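Side-chain contacts in CdiI (Burkholderia pseudomallei 1026a, PDB 4G6V), which is the immunity protein that binds the CdiA-CT toxin, a tRNase of contact-dependent growth inhibition, and probably protects the cell that makes it by neutralising the toxin: residues D42-F45 and S46-E49; D73-P76 and I77-I81. One frame throughout, in Å; residues are numbered along the deposited sequence.

Contact 1: D42-F45 and S46-E49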
loop_
_atom_site.group_PDB
_atom_site.type_symbol
_atom_site.label_atom_id
_atom_site.label_comp_id
_atom_site.label_asym_id
_atom_site.label_seq_id
_atom_site.Cartn_x
_atom_site.Cartn_y
_atom_site.Cartn_z
ATOM N N ASP B 42 -2.035 3.266 -17.583
ATOM C CA ASP B 42 -1.104 4.238 -18.115
ATOM C C ASP B 42 -0.737 5.115 -16.940
ATOM O O ASP B 42 -1.594 5.488 -16.144
ATOM C CB ASP B 42 -1.737 5.098 -19.226
ATOM C CG ASP B 42 -2.291 4.269 -20.381
ATOM O OD1 ASP B 42 -1.567 3.380 -20.883
ATOM O OD2 ASP B 42 -3.456 4.507 -20.790
ATOM N N ALA B 43 0.542 5.437 -16.828
ATOM C CA ALA B 43 0.994 6.336 -15.785
ATOM C C ALA B 43 0.539 7.752 -16.088
ATOM O O ALA B 43 0.757 8.238 -17.180
ATOM C CB ALA B 43 2.505 6.284 -15.677
ATOM N N ASP B 44 -0.099 8.406 -15.131
ATOM C CA ASP B 44 -0.389 9.830 -15.258
ATOM C C ASP B 44 0.829 10.671 -14.856
ATOM O O ASP B 44 1.912 10.137 -14.588
ATOM C CB ASP B 44 -1.561 10.196 -14.364
ATOM C CG ASP B 44 -1.226 10.045 -12.895
ATOM O OD1 ASP B 44 -0.109 9.549 -12.607
ATOM O OD2 ASP B 44 -2.059 10.420 -12.031
ATOM N N PHE B 45 0.639 11.985 -14.781
ATOM C CA PHE B 45 1.752 12.899 -14.527
ATOM C C PHE B 45 2.406 12.677 -13.161
ATOM O O PHE B 45 3.612 12.810 -13.027
ATOM C CB PHE B 45 1.320 14.369 -14.666
ATOM C CG PHE B 45 2.369 15.341 -14.219
ATOM C CD1 PHE B 45 3.315 15.826 -15.111
ATOM C CD2 PHE B 45 2.447 15.735 -12.893
ATOM C CE1 PHE B 45 4.312 16.704 -14.686
ATOM C CE2 PHE B 45 3.431 16.609 -12.464
ATOM C CZ PHE B 45 4.365 17.093 -13.357
ATOM N N SER B 46 1.593 12.357 -12.156
ATOM C CA SER B 46 2.069 12.194 -10.787
ATOM C C SER B 46 2.960 10.982 -10.667
ATOM O O SER B 46 4.041 11.085 -10.111
ATOM C CB SER B 46 0.903 12.074 -9.802
ATOM O OG SER B 46 0.439 13.353 -9.397
ATOM N N LEU B 47 2.516 9.840 -11.190
ATOM C CA LEU B 47 3.342 8.632 -11.164
ATOM C C LEU B 47 4.640 8.798 -11.972
ATOM O O LEU B 47 5.697 8.316 -11.568
ATOM C CB LEU B 47 2.557 7.419 -11.658
ATOM C CG LEU B 47 1.318 7.053 -10.841
ATOM C CD1 LEU B 47 0.387 6.153 -11.653
ATOM C CD2 LEU B 47 1.706 6.399 -9.518
ATOM N N LYS B 48 4.550 9.483 -13.114
ATOM C CA LYS B 48 5.713 9.751 -13.951
ATOM C C LYS B 48 6.744 10.603 -13.221
ATOM O O LYS B 48 7.952 10.445 -13.429
ATOM C CB LYS B 48 5.316 10.454 -15.256
ATOM C CG LYS B 48 4.621 9.562 -16.269
ATOM C CD LYS B 48 4.383 10.302 -17.573
ATOM C CE LYS B 48 3.623 9.456 -18.568
ATOM N NZ LYS B 48 3.646 10.092 -19.917
ATOM N N GLU B 49 6.254 11.515 -12.389
ATOM C CA GLU B 49 7.118 12.392 -11.630
ATOM C C GLU B 49 7.942 11.593 -10.610
ATOM O O GLU B 49 9.169 11.737 -10.536
ATOM C CB GLU B 49 6.285 13.465 -10.938
ATOM C CG GLU B 49 7.098 14.594 -10.336
ATOM C CD GLU B 49 6.223 15.604 -9.627
ATOM O OE1 GLU B 49 5.047 15.271 -9.343
ATOM O OE2 GLU B 49 6.711 16.728 -9.366
#
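Asp44 reaches forward to the backbone of Leu47, its OD1 accepting from Leu47 N at 3.0 Å in a nearly straight bond. The N-H comes in on the syn side of the carboxylate, 26° out of its plane. What brings OD1 there is the first torsion, which holds CG between the backbone N and the carbonyl carbon (chi1 66°) and turns the carboxylate toward the N-H groups of the first helical turn. Leu47 CB and CG lie beside the same OD1. The backbone of Asp44 contributes as well: Lys48 N donates to Asp44 O at 3.1 Å. Past that bond the extended Lys48 chain runs back alongside Ala43, with CG 3.9 Å from Ala43 CB. One residue on, the Phe45 ring and the Glu49 carboxylate pass at a slant, their planes 51° apart, and Glu49 OE1 stands 3.8 Å from Phe45 CE2. Further out, Ala43 is tied through its backbone to Glu59, while Ser46 and Leu47 pack on Thr116 and Asn120 of the toxin chain. A negatively charged side chain at the N-terminal end of the helix should also suit its dipole, and the whole is a classic aspartate N-cap, here opening helix 45-53.

Contact 2: D73-P76 and I77-I81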
loop_
_atom_site.group_PDB
_atom_site.type_symbol
_atom_site.label_atom_id
_atom_site.label_comp_id
_atom_site.label_asym_id
_atom_site.label_seq_id
_atom_site.Cartn_x
_atom_site.Cartn_y
_atom_site.Cartn_z
ATOM N N ASP B 73 7.378 -12.072 3.931
ATOM C CA ASP B 73 8.798 -12.274 3.744
ATOM C C ASP B 73 9.151 -12.669 2.308
ATOM O O ASP B 73 10.314 -12.934 2.009
ATOM C CB ASP B 73 9.348 -13.288 4.751
ATOM C CG ASP B 73 8.702 -14.666 4.620
ATOM O OD1 ASP B 73 7.480 -14.761 4.255
ATOM O OD2 ASP B 73 9.443 -15.652 4.899
ATOM N N LEU B 74 8.172 -12.699 1.409
ATOM C CA LEU B 74 8.501 -13.017 0.020
ATOM C C LEU B 74 8.581 -11.777 -0.850
ATOM O O LEU B 74 8.803 -11.875 -2.039
ATOM C CB LEU B 74 7.525 -14.036 -0.572
ATOM C CG LEU B 74 7.301 -15.220 0.373
ATOM C CD1 LEU B 74 6.003 -15.959 0.054
ATOM C CD2 LEU B 74 8.510 -16.182 0.407
ATOM N N ILE B 75 8.427 -10.603 -0.259
ATOM C CA ILE B 75 8.484 -9.380 -1.051
ATOM C C ILE B 75 9.738 -9.269 -1.938
ATOM O O ILE B 75 9.620 -8.983 -3.123
ATOM C CB ILE B 75 8.238 -8.120 -0.190
ATOM C CG1 ILE B 75 6.744 -7.990 0.101
ATOM C CG2 ILE B 75 8.744 -6.873 -0.870
ATOM C CD1 ILE B 75 6.382 -6.941 1.173
ATOM N N PRO B 76 10.935 -9.523 -1.381
ATOM C CA PRO B 76 12.176 -9.472 -2.170
ATOM C C PRO B 76 12.253 -10.518 -3.278
ATOM O O PRO B 76 12.889 -10.271 -4.311
ATOM C CB PRO B 76 13.271 -9.767 -1.129
ATOM C CG PRO B 76 12.664 -9.478 0.173
ATOM C CD PRO B 76 11.205 -9.791 0.043
ATOM N N ILE B 77 11.655 -11.685 -3.063
ATOM C CA ILE B 77 11.622 -12.701 -4.117
ATOM C C ILE B 77 10.566 -12.364 -5.180
ATOM O O ILE B 77 10.795 -12.545 -6.383
ATOM C CB ILE B 77 11.373 -14.110 -3.567
ATOM C CG1 ILE B 77 11.285 -15.123 -4.703
ATOM C CG2 ILE B 77 10.084 -14.163 -2.822
ATOM C CD1 ILE B 77 10.637 -16.427 -4.283
ATOM N N VAL B 78 9.418 -11.867 -4.734
ATOM C CA VAL B 78 8.412 -11.351 -5.654
ATOM C C VAL B 78 8.975 -10.212 -6.502
ATOM O O VAL B 78 8.764 -10.164 -7.712
ATOM C CB VAL B 78 7.168 -10.860 -4.914
ATOM C CG1 VAL B 78 6.383 -9.943 -5.796
ATOM C CG2 VAL B 78 6.317 -12.043 -4.474
ATOM N N SER B 79 9.713 -9.306 -5.869
ATOM C CA SER B 79 10.323 -8.191 -6.588
ATOM C C SER B 79 11.233 -8.675 -7.695
ATOM O O SER B 79 11.192 -8.170 -8.817
ATOM C CB SER B 79 11.103 -7.300 -5.636
ATOM O OG SER B 79 10.205 -6.628 -4.784
ATOM N N LYS B 80 12.061 -9.662 -7.374
ATOM C CA LYS B 80 12.999 -10.221 -8.342
ATOM C C LYS B 80 12.260 -10.902 -9.507
ATOM O O LYS B 80 12.592 -10.675 -10.665
ATOM C CB LYS B 80 13.966 -11.178 -7.641
ATOM C CG LYS B 80 14.712 -12.073 -8.581
ATOM C CD LYS B 80 14.830 -13.483 -8.028
ATOM C CE LYS B 80 14.650 -14.534 -9.132
ATOM N NZ LYS B 80 15.636 -14.397 -10.248
ATOM N N ILE B 81 11.244 -11.709 -9.192
ATOM C CA ILE B 81 10.411 -12.365 -10.204
ATOM C C ILE B 81 9.836 -11.345 -11.190
ATOM O O ILE B 81 9.691 -11.622 -12.395
ATOM C CB ILE B 81 9.262 -13.172 -9.536
ATOM C CG1 ILE B 81 9.791 -14.488 -8.965
ATOM C CG2 ILE B 81 8.128 -13.469 -10.504
ATOM C CD1 ILE B 81 8.788 -15.216 -8.074
#
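Leu74 and Ile77 run next to each other with their branches heading in one direction, three residues apart on one flank of the chain. Leu74 CB and CD2 face Ile77 CG2, but that methyl is modelled too near the backbone of Leu74 for its exact place to be trusted, and the meeting is best taken as a general apolar one. Ile77 sends its longer branch elsewhere, CG1 standing anti to the backbone N. Ser79 is turned quite differently, back toward the preceding turn. With its hydroxyl anti to the carbonyl carbon (chi1 -69°), Ser79 OG donates to Ile75 O at 2.9 Å from above the carbonyl plane, 42° out of it. That oxygen is gripped twice, because Ser79 N also donates to Ile75 O at 2.8 Å, with the donor only 20° from the plane. Such a bond from a serine hydroxyl to the carbonyl four residues back is a familiar feature of alpha-helices, and here it lets a buried hydroxyl find its partner within the first turns of helix 75-84. Pro76, which has no N-H to offer, falls in the first turn, where the backbone N needs no acceptor within the helix; Pro76 O in turn takes Lys80 N at 3.2 Å. Toward the interior, Val78 packs on Leu30, Phe35 and Leu5, and Leu74 touches Leu30 and Phe35. Ile75 meets Leu5 and Phe35 and also packs on Thr59 of the toxin chain.

From the N terminus, the chain first lays down strand 4-9 and helices 13-26 and 28-34, then strand 35-42, an outermost strand of the antiparallel sheet. Contact 1 closes the short turn from that strand into helix 45-53. After strand 60-66 the chain reaches contact 2, which lies in the first turns of helix 75-84, whose inward side chains pack on helix 28-34 and strands 4-9 and 35-42. The two are in series, neither nested nor crossing, and lie on opposite sides of the chain's centre, their own centres 24 Å apart. Strand 35-42 links them: it leads directly into contact 1, while its Phe35 packs against contact 2. Both have residues touching the toxin chain.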